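Local coordinates for protein (S)-ureidoglycine--glyoxylate transaminase (Bacillus subtilis, PDB 3ISL) that transfers the amino group of (S)-ureidoglycine to glyoxylate, giving oxalurate (N-carbamoyl-2-oxoglycine) and glycine in purine breakdown with pyridoxal 5'-phosphate as cofactor, at residues 14-19 with 349-354; 91-96 with 112-117; 149-154 with 312-317. All blocks are in the same frame, centred on the assembly; numbering follows the deposited sequence.

Contact 1. Residues 14-19 with 349-354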
loop_
_atom_site.group_PDB
_atom_site.type_symbol
_atom_site.label_atom_id
_atom_site.label_comp_id
_atom_site.label_asym_id
_atom_site.label_seq_id
_atom_site.Cartn_x
_atom_site.Cartn_y
_atom_site.Cartn_z
ATOM N N ILE A 14 6.273 -9.747 20.041
ATOM C CA ILE A 14 7.163 -9.223 19.007
ATOM C C ILE A 14 8.109 -8.163 19.530
ATOM O O ILE A 14 7.693 -7.042 19.929
ATOM C CB ILE A 14 6.431 -8.649 17.774
ATOM C CG1 ILE A 14 5.553 -9.741 17.158
ATOM C CG2 ILE A 14 7.494 -8.129 16.727
ATOM C CD1 ILE A 14 4.622 -9.235 15.962
ATOM N N MET A 15 9.391 -8.525 19.490
ATOM C CA MET A 15 10.415 -7.674 20.018
ATOM C C MET A 15 11.524 -7.437 18.975
ATOM O O MET A 15 12.716 -7.412 19.327
ATOM C CB MET A 15 10.970 -8.292 21.370
ATOM C CG MET A 15 9.917 -8.155 22.568
ATOM S SD MET A 15 9.225 -6.456 22.853
ATOM C CE MET A 15 10.329 -5.815 24.117
ATOM N N THR A 16 11.131 -7.272 17.716
ATOM C CA THR A 16 12.047 -6.898 16.635
ATOM C C THR A 16 11.949 -5.369 16.469
ATOM O O THR A 16 11.104 -4.738 17.109
ATOM C CB THR A 16 11.578 -7.497 15.326
ATOM O OG1 THR A 16 10.296 -6.930 14.970
ATOM C CG2 THR A 16 11.482 -9.034 15.423
ATOM N N PRO A 17 12.788 -4.782 15.593
ATOM C CA PRO A 17 12.589 -3.390 15.164
ATOM C C PRO A 17 11.507 -3.142 14.093
ATOM O O PRO A 17 11.512 -2.087 13.460
ATOM C CB PRO A 17 13.978 -2.979 14.628
ATOM C CG PRO A 17 14.982 -3.919 15.274
ATOM C CD PRO A 17 14.171 -5.256 15.321
ATOM N N GLY A 18 10.567 -4.077 13.918
ATOM C CA GLY A 18 9.431 -3.901 13.037
ATOM C C GLY A 18 9.316 -5.055 12.076
ATOM O O GLY A 18 10.323 -5.638 11.695
ATOM N N PRO A 19 8.083 -5.409 11.701
ATOM C CA PRO A 19 6.867 -4.813 12.225
ATOM C C PRO A 19 6.545 -5.329 13.652
ATOM O O PRO A 19 6.736 -6.539 13.925
ATOM C CB PRO A 19 5.793 -5.296 11.232
ATOM C CG PRO A 19 6.365 -6.607 10.716
ATOM C CD PRO A 19 7.817 -6.382 10.626
ATOM N N GLU A 349 9.720 -12.943 19.234
ATOM C CA GLU A 349 10.476 -12.630 18.007
ATOM C C GLU A 349 11.475 -11.527 18.249
ATOM O O GLU A 349 11.089 -10.464 18.687
ATOM C CB GLU A 349 9.544 -12.208 16.837
ATOM C CG GLU A 349 10.240 -12.451 15.488
ATOM C CD GLU A 349 9.575 -11.672 14.322
ATOM O OE1 GLU A 349 8.573 -10.999 14.572
ATOM O OE2 GLU A 349 10.047 -11.752 13.170
ATOM N N ILE A 350 12.749 -11.822 17.988
ATOM C CA ILE A 350 13.845 -10.831 17.911
ATOM C C ILE A 350 14.485 -10.918 16.526
ATOM O O ILE A 350 14.287 -11.876 15.799
ATOM C CB ILE A 350 14.940 -10.979 19.047
ATOM C CG1 ILE A 350 15.780 -12.256 18.840
ATOM C CG2 ILE A 350 14.249 -10.820 20.461
ATOM C CD1 ILE A 350 16.911 -12.531 20.001
ATOM N N ALA A 351 15.247 -9.899 16.176
ATOM C CA ALA A 351 15.811 -9.790 14.828
ATOM C C ALA A 351 17.260 -10.258 14.791
ATOM O O ALA A 351 18.018 -10.010 15.726
ATOM C CB ALA A 351 15.671 -8.353 14.354
ATOM N N SER A 352 17.650 -10.929 13.713
ATOM C CA SER A 352 19.068 -11.146 13.437
ATOM C C SER A 352 19.555 -9.957 12.620
ATOM O O SER A 352 18.808 -9.014 12.375
ATOM C CB SER A 352 19.298 -12.438 12.638
ATOM O OG SER A 352 19.454 -13.568 13.498
ATOM N N SER A 353 20.815 -9.999 12.206
ATOM C CA SER A 353 21.342 -9.067 11.227
ATOM C C SER A 353 21.736 -9.816 9.965
ATOM O O SER A 353 22.204 -10.973 10.023
ATOM C CB SER A 353 22.567 -8.382 11.785
ATOM O OG SER A 353 22.199 -7.479 12.794
ATOM N N PHE A 354 21.540 -9.171 8.822
ATOM C CA PHE A 354 22.040 -9.719 7.556
ATOM C C PHE A 354 23.002 -8.697 6.928
ATOM O O PHE A 354 22.886 -7.489 7.192
ATOM C CB PHE A 354 20.870 -10.202 6.665
ATOM C CG PHE A 354 20.124 -11.393 7.260
ATOM C CD1 PHE A 354 20.705 -12.689 7.243
ATOM C CD2 PHE A 354 18.871 -11.223 7.891
ATOM C CE1 PHE A 354 20.025 -13.812 7.824
ATOM C CE2 PHE A 354 18.177 -12.335 8.483
ATOM C CZ PHE A 354 18.761 -13.628 8.454
HETATM O O HOH W 1 8.795 -8.204 13.538
#

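Contact 2. Residues 91-96 with 112-117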
loop_
_atom_site.group_PDB
_atom_site.type_symbol
_atom_site.label_atom_id
_atom_site.label_comp_id
_atom_site.label_asym_id
_atom_site.label_seq_id
_atom_site.Cartn_x
_atom_site.Cartn_y
_atom_site.Cartn_z
ATOM N N ILE A 91 24.202 12.177 0.384
ATOM C CA ILE A 91 23.599 11.205 1.276
ATOM C C ILE A 91 24.674 10.724 2.243
ATOM O O ILE A 91 25.543 9.952 1.863
ATOM C CB ILE A 91 23.017 10.024 0.493
ATOM C CG1 ILE A 91 22.156 10.550 -0.674
ATOM C CG2 ILE A 91 22.181 9.099 1.444
ATOM C CD1 ILE A 91 21.531 9.473 -1.595
ATOM N N PRO A 92 24.606 11.168 3.491
ATOM C CA PRO A 92 25.554 10.614 4.450
ATOM C C PRO A 92 24.972 9.304 4.964
ATOM O O PRO A 92 23.908 9.307 5.536
ATOM C CB PRO A 92 25.620 11.679 5.584
ATOM C CG PRO A 92 24.806 12.854 5.126
ATOM C CD PRO A 92 23.804 12.255 4.067
ATOM N N ILE A 93 25.720 8.220 4.804
ATOM C CA ILE A 93 25.287 6.865 5.076
ATOM C C ILE A 93 26.006 6.245 6.267
ATOM O O ILE A 93 27.234 6.166 6.295
ATOM C CB ILE A 93 25.565 6.032 3.847
ATOM C CG1 ILE A 93 24.657 6.502 2.687
ATOM C CG2 ILE A 93 25.327 4.505 4.119
ATOM C CD1 ILE A 93 25.288 6.080 1.323
ATOM N N TYR A 94 25.249 5.835 7.284
ATOM C CA TYR A 94 25.900 5.193 8.449
ATOM C C TYR A 94 25.241 3.832 8.766
ATOM O O TYR A 94 25.522 3.186 9.794
ATOM C CB TYR A 94 25.917 6.141 9.655
ATOM C CG TYR A 94 24.552 6.621 10.094
ATOM C CD1 TYR A 94 23.888 7.666 9.420
ATOM C CD2 TYR A 94 23.893 5.990 11.148
ATOM C CE1 TYR A 94 22.650 8.061 9.831
ATOM C CE2 TYR A 94 22.664 6.377 11.565
ATOM C CZ TYR A 94 22.046 7.407 10.933
ATOM O OH TYR A 94 20.794 7.714 11.371
ATOM N N GLY A 95 24.369 3.390 7.861
ATOM C CA GLY A 95 23.812 2.048 7.974
ATOM C C GLY A 95 23.060 1.625 6.740
ATOM O O GLY A 95 23.157 2.275 5.709
ATOM N N ARG A 96 22.319 0.521 6.847
ATOM C CA ARG A 96 21.726 -0.103 5.676
ATOM C C ARG A 96 20.729 0.783 4.959
ATOM O O ARG A 96 20.667 0.767 3.747
ATOM C CB ARG A 96 21.072 -1.461 6.020
ATOM C CG ARG A 96 19.950 -1.884 5.017
ATOM C CD ARG A 96 18.818 -2.725 5.717
ATOM N NE ARG A 96 19.354 -3.796 6.631
ATOM C CZ ARG A 96 18.869 -4.141 7.845
ATOM N NH1 ARG A 96 17.799 -3.540 8.391
ATOM N NH2 ARG A 96 19.487 -5.090 8.538
ATOM N N VAL A 112 24.643 11.128 -7.251
ATOM C CA VAL A 112 24.748 10.901 -5.821
ATOM C C VAL A 112 26.168 11.157 -5.276
ATOM O O VAL A 112 27.152 10.591 -5.789
ATOM C CB VAL A 112 24.272 9.468 -5.463
ATOM C CG1 VAL A 112 24.486 9.160 -4.004
ATOM C CG2 VAL A 112 22.819 9.300 -5.787
ATOM N N HIS A 113 26.276 11.999 -4.246
ATOM C CA HIS A 113 27.536 12.142 -3.467
ATOM C C HIS A 113 27.313 11.427 -2.128
ATOM O O HIS A 113 26.417 11.829 -1.341
ATOM C CB HIS A 113 27.903 13.632 -3.287
ATOM C CG HIS A 113 27.915 14.414 -4.572
ATOM N ND1 HIS A 113 26.759 14.765 -5.254
ATOM C CD2 HIS A 113 28.938 14.940 -5.286
ATOM C CE1 HIS A 113 27.072 15.468 -6.329
ATOM N NE2 HIS A 113 28.386 15.582 -6.376
ATOM N N MET A 114 28.004 10.310 -1.895
ATOM C CA MET A 114 27.838 9.654 -0.604
ATOM C C MET A 114 29.003 9.901 0.330
ATOM O O MET A 114 30.142 10.063 -0.121
ATOM C CB MET A 114 27.461 8.173 -0.711
ATOM C CG MET A 114 28.361 7.254 -1.495
ATOM S SD MET A 114 27.444 5.704 -1.826
ATOM C CE MET A 114 27.185 5.781 -3.591
ATOM N N LEU A 115 28.707 10.049 1.609
ATOM C CA LEU A 115 29.713 9.948 2.638
ATOM C C LEU A 115 29.391 8.647 3.367
ATOM O O LEU A 115 28.201 8.297 3.504
ATOM C CB LEU A 115 29.580 11.095 3.627
ATOM C CG LEU A 115 30.002 12.509 3.292
ATOM C CD1 LEU A 115 29.283 13.482 4.264
ATOM C CD2 LEU A 115 31.542 12.623 3.377
ATOM N N GLU A 116 30.394 7.937 3.860
ATOM C CA GLU A 116 30.106 6.696 4.583
ATOM C C GLU A 116 30.974 6.607 5.824
ATOM O O GLU A 116 32.182 6.826 5.760
ATOM C CB GLU A 116 30.354 5.481 3.701
ATOM C CG GLU A 116 29.465 5.369 2.414
ATOM C CD GLU A 116 30.095 4.397 1.385
ATOM O OE1 GLU A 116 31.054 4.782 0.679
ATOM O OE2 GLU A 116 29.681 3.236 1.281
ATOM N N CYS A 117 30.367 6.268 6.955
ATOM C CA CYS A 117 31.156 5.984 8.139
ATOM C C CYS A 117 30.933 4.575 8.671
ATOM O O CYS A 117 30.036 3.860 8.202
ATOM C CB CYS A 117 30.947 7.026 9.265
ATOM S SG CYS A 117 29.304 7.045 9.950
#

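Contact 3. Residues 149-154 with 312-317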
loop_
_atom_site.group_PDB
_atom_site.type_symbol
_atom_site.label_atom_id
_atom_site.label_comp_id
_atom_site.label_asym_id
_atom_site.label_seq_id
_atom_site.Cartn_x
_atom_site.Cartn_y
_atom_site.Cartn_z
ATOM N N THR A 149 21.909 -0.621 12.449
ATOM C CA THR A 149 23.092 -0.436 13.296
ATOM C C THR A 149 22.721 -0.004 14.724
ATOM O O THR A 149 23.525 -0.063 15.613
ATOM C CB THR A 149 24.126 0.527 12.679
ATOM O OG1 THR A 149 23.687 1.888 12.741
ATOM C CG2 THR A 149 24.496 0.127 11.197
ATOM N N GLY A 150 21.474 0.376 14.934
ATOM C CA GLY A 150 21.000 0.877 16.234
ATOM C C GLY A 150 21.434 2.290 16.605
ATOM O O GLY A 150 21.396 2.642 17.789
ATOM N N ARG A 151 21.873 3.094 15.631
ATOM C CA ARG A 151 22.348 4.456 15.915
ATOM C C ARG A 151 21.315 5.436 15.462
ATOM O O ARG A 151 20.638 5.185 14.501
ATOM C CB ARG A 151 23.694 4.778 15.222
ATOM C CG ARG A 151 24.833 3.848 15.650
ATOM C CD ARG A 151 25.165 4.013 17.134
ATOM N NE ARG A 151 24.567 3.080 18.079
ATOM C CZ ARG A 151 24.677 1.765 17.995
ATOM N NH1 ARG A 151 25.268 1.294 16.936
ATOM N NH2 ARG A 151 24.189 0.937 18.900
ATOM N N ILE A 152 21.149 6.483 16.264
ATOM C CA ILE A 152 20.352 7.634 15.943
ATOM C C ILE A 152 21.306 8.810 15.732
ATOM O O ILE A 152 22.295 9.004 16.491
ATOM C CB ILE A 152 19.219 7.885 17.005
ATOM C CG1 ILE A 152 18.211 8.918 16.504
ATOM C CG2 ILE A 152 19.746 8.177 18.367
ATOM C CD1 ILE A 152 16.898 9.029 17.437
ATOM N N HIS A 153 21.032 9.554 14.667
ATOM C CA HIS A 153 21.887 10.702 14.215
ATOM C C HIS A 153 21.294 12.082 14.574
ATOM O O HIS A 153 20.107 12.298 14.298
ATOM C CB HIS A 153 22.046 10.641 12.695
ATOM C CG HIS A 153 23.315 11.252 12.227
ATOM N ND1 HIS A 153 24.334 10.513 11.663
ATOM C CD2 HIS A 153 23.782 12.512 12.347
ATOM C CE1 HIS A 153 25.358 11.301 11.414
ATOM N NE2 HIS A 153 25.052 12.517 11.829
ATOM N N PRO A 154 22.096 13.011 15.199
ATOM C CA PRO A 154 21.671 14.392 15.403
ATOM C C PRO A 154 21.346 15.059 14.061
ATOM O O PRO A 154 22.128 14.933 13.058
ATOM C CB PRO A 154 22.921 15.056 16.060
ATOM C CG PRO A 154 23.511 13.921 16.816
ATOM C CD PRO A 154 23.390 12.761 15.883
ATOM N N ARG A 312 26.833 -8.087 26.345
ATOM C CA ARG A 312 27.309 -6.733 25.996
ATOM C C ARG A 312 26.509 -6.115 24.843
ATOM O O ARG A 312 26.030 -6.833 23.956
ATOM C CB ARG A 312 28.785 -6.756 25.610
ATOM C CG ARG A 312 29.593 -7.924 26.206
ATOM C CD ARG A 312 30.957 -7.496 26.651
ATOM N NE ARG A 312 30.948 -7.313 28.100
ATOM C CZ ARG A 312 31.852 -6.621 28.795
ATOM N NH1 ARG A 312 32.891 -6.025 28.193
ATOM N NH2 ARG A 312 31.712 -6.530 30.113
ATOM N N LEU A 313 26.377 -4.798 24.836
ATOM C CA LEU A 313 25.764 -4.116 23.694
ATOM C C LEU A 313 26.807 -3.771 22.617
ATOM O O LEU A 313 27.939 -3.429 22.928
ATOM C CB LEU A 313 25.025 -2.855 24.163
ATOM C CG LEU A 313 23.916 -3.106 25.205
ATOM C CD1 LEU A 313 23.149 -1.800 25.518
ATOM C CD2 LEU A 313 22.958 -4.198 24.742
ATOM N N PHE A 314 26.409 -3.883 21.357
ATOM C CA PHE A 314 27.171 -3.346 20.243
ATOM C C PHE A 314 27.000 -1.832 20.143
ATOM O O PHE A 314 25.909 -1.282 20.449
ATOM C CB PHE A 314 26.654 -3.982 18.947
ATOM C CG PHE A 314 27.143 -3.321 17.669
ATOM C CD1 PHE A 314 28.431 -3.539 17.213
ATOM C CD2 PHE A 314 26.293 -2.516 16.920
ATOM C CE1 PHE A 314 28.901 -2.931 16.006
ATOM C CE2 PHE A 314 26.729 -1.921 15.712
ATOM C CZ PHE A 314 28.017 -2.116 15.257
ATOM N N GLY A 315 28.072 -1.157 19.711
ATOM C CA GLY A 315 27.880 0.161 19.122
ATOM C C GLY A 315 28.206 1.322 20.039
ATOM O O GLY A 315 28.407 1.125 21.254
ATOM N N ASP A 316 28.281 2.521 19.434
ATOM C CA ASP A 316 28.670 3.768 20.108
ATOM C C ASP A 316 27.532 4.141 21.058
ATOM O O ASP A 316 26.433 4.489 20.607
ATOM C CB ASP A 316 28.843 4.880 19.068
ATOM C CG ASP A 316 29.662 6.052 19.563
ATOM O OD1 ASP A 316 29.348 6.657 20.620
ATOM O OD2 ASP A 316 30.628 6.398 18.846
ATOM N N ASP A 317 27.827 4.077 22.363
ATOM C CA ASP A 317 26.860 4.412 23.413
ATOM C C ASP A 317 26.383 5.883 23.337
ATOM O O ASP A 317 25.301 6.193 23.785
ATOM C CB ASP A 317 27.385 4.031 24.828
ATOM C CG ASP A 317 28.624 4.836 25.265
ATOM O OD1 ASP A 317 28.845 6.012 24.850
ATOM O OD2 ASP A 317 29.419 4.278 26.066
#

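Contact 1. Residues 14-19 with 349-354
Ile14 and Glu349 pair as a short parallel beta bridge, their CA atoms 4.9 Å apart, and each segment then runs on into a loop. The bridge ties the N-terminal segment of this class-V, pyridoxal-phosphate-dependent aminotransferase to a far later part of the chain. One backbone hydrogen bond spans it, from Met15 N to Glu349 O at 2.7 Å, bent at the hydrogen (142°). Further backbone hydrogen bonds pair Met15 with Gly365 and Ala351 with Arg363 of strand 361-365. The Glu349 side chain does most of the touching. With CG anti to its backbone N (chi1 -157°) and the chain extended beyond, it runs beside Ile14, whose CG2 is 3.7 Å from OE1. Thr16 comes across it and lays its methyl CG2 3.4 Å from Glu349 CD, close to both carboxylate oxygens. Further along, Pro17 CD rests on Ala351 CB at 3.6 Å; the proline side chain lies about 6 Å from the bound cofactor. Val34 and Gly36 of the second subunit pack on Ile14 and Glu349. Thr16 also closes an ST turn, its OG1 accepting from Gly18 N at 3.1 Å. Beside OG1, at a separation too short to be trusted, a water donates to Pro19 O and, at 3.0 Å, to Glu349 OE1.

Contact 2. Residues 91-96 with 112-117
Ile91 and Ile93 hydrogen-bond with both N and O to residues 113-117, joining the two parallel strands of a beta-alpha-beta unit whose short strand segments are inclined at 24°. Ile91 N donates to His113 O and Ile93 N to Leu115 O, each at 2.8 Å. The returning bonds are longer: Leu115 N reaches Ile91 O at 3.2 Å, and Cys117 N meets Ile93 O at 3.2 Å. Both isoleucine oxygens also receive a weaker CA-H...O contact, Ile91 O from Met114 CA and Ile93 O from Glu116 CA. Pro92, which has no N-H, falls between the two bonding residues and is not called on for a bond to this neighbour.

Apolar contacts follow the faces of the sheet. On the face that carries Ile91, Ile93, Met114 and Glu116, Ile93 CD1 lies 3.6 Å from Met114 CB. Nearer the start of the pairing, Ile91 CD1 meets Val112 CG1 at 3.8 Å. On the other face Pro92 CB and Leu115 CD1 touch loosely at 4.3 Å. Past the strand ends, Cys117 SG, set between its own backbone N and carbonyl carbon (chi1 65°), sits 3.5 Å from Tyr94 CB. The tyrosine ring itself turns away, and its hydroxyl bonds to Val143 O, a carbonyl belonging to a residue of the cofactor pocket.

Helix 96-107, the crossover of the unit, covers the isoleucine face with Tyr99 and Thr102, and Tyr99 OH bonds to Glu116 OE2. Phe123 and helix 125-135 cover Pro92 and Leu115, while strand 111-116 forms an outer edge of the seven-stranded sheet within this chain.

Contact 3. Residues 149-154 with 312-317
Arg151 NH2 stands 3.2 Å from Phe314 O, the closest polar approach between the segments. Arg151 belongs to the second strand of a small antiparallel beta hairpin, 145-146 with 151-152, and its side chain reaches over to the loop that follows helix 288-308. CG is anti to its own carbonyl carbon (chi1 -60°), and the chain bends at the next two torsions. One face of the guanidinium looks onto the Gly315-Asp316 backbone: Asp316 N is 3.9 Å above the plane, over its centre, and NH1 is 3.6 Å from Gly315 CA. The close approach of NH1 and the backbone angles of Gly315 leave no room for a CB there. The Phe314 ring, its plane 57° from the guanidinium, brings CE2 to 3.7 Å from NH1. An alanine in place of Arg151 would probably leave Phe314 O without its nearby NH2 and open a gap beside Gly315 and the Phe314 ring. The Asp316 carboxylate points elsewhere, OD1 bonding to Ser318. Val122 and Cys319 also pack on Arg151, while backbone hydrogen bonds between Gly150 and Met321 and between Ile152 and Cys319 continue the join between hairpin and loop. At the rim of the Phe314 ring, near its plane, Thr149 O lies 3.7 Å from CE2.

From the N terminus the chain passes first through 14-19, which waits some 330 residues for 349-354; contact 1 thus closes the widest loop and encloses the other two. Within it, contact 2 closes early, over the single helix 96-107, and is complete before contact 3 opens at 149-154 and closes at 312-317. Contact 2 builds the edge of the large sheet, contact 3 binds the hairpin after strand 139-143 to the later part of the chain, and contact 1 fastens the N-terminal segment to that part as well. Contacts 2 and 3 touch directly, Tyr94 OH lying 3.4 Å from His153 CB; contact 1 touches neither.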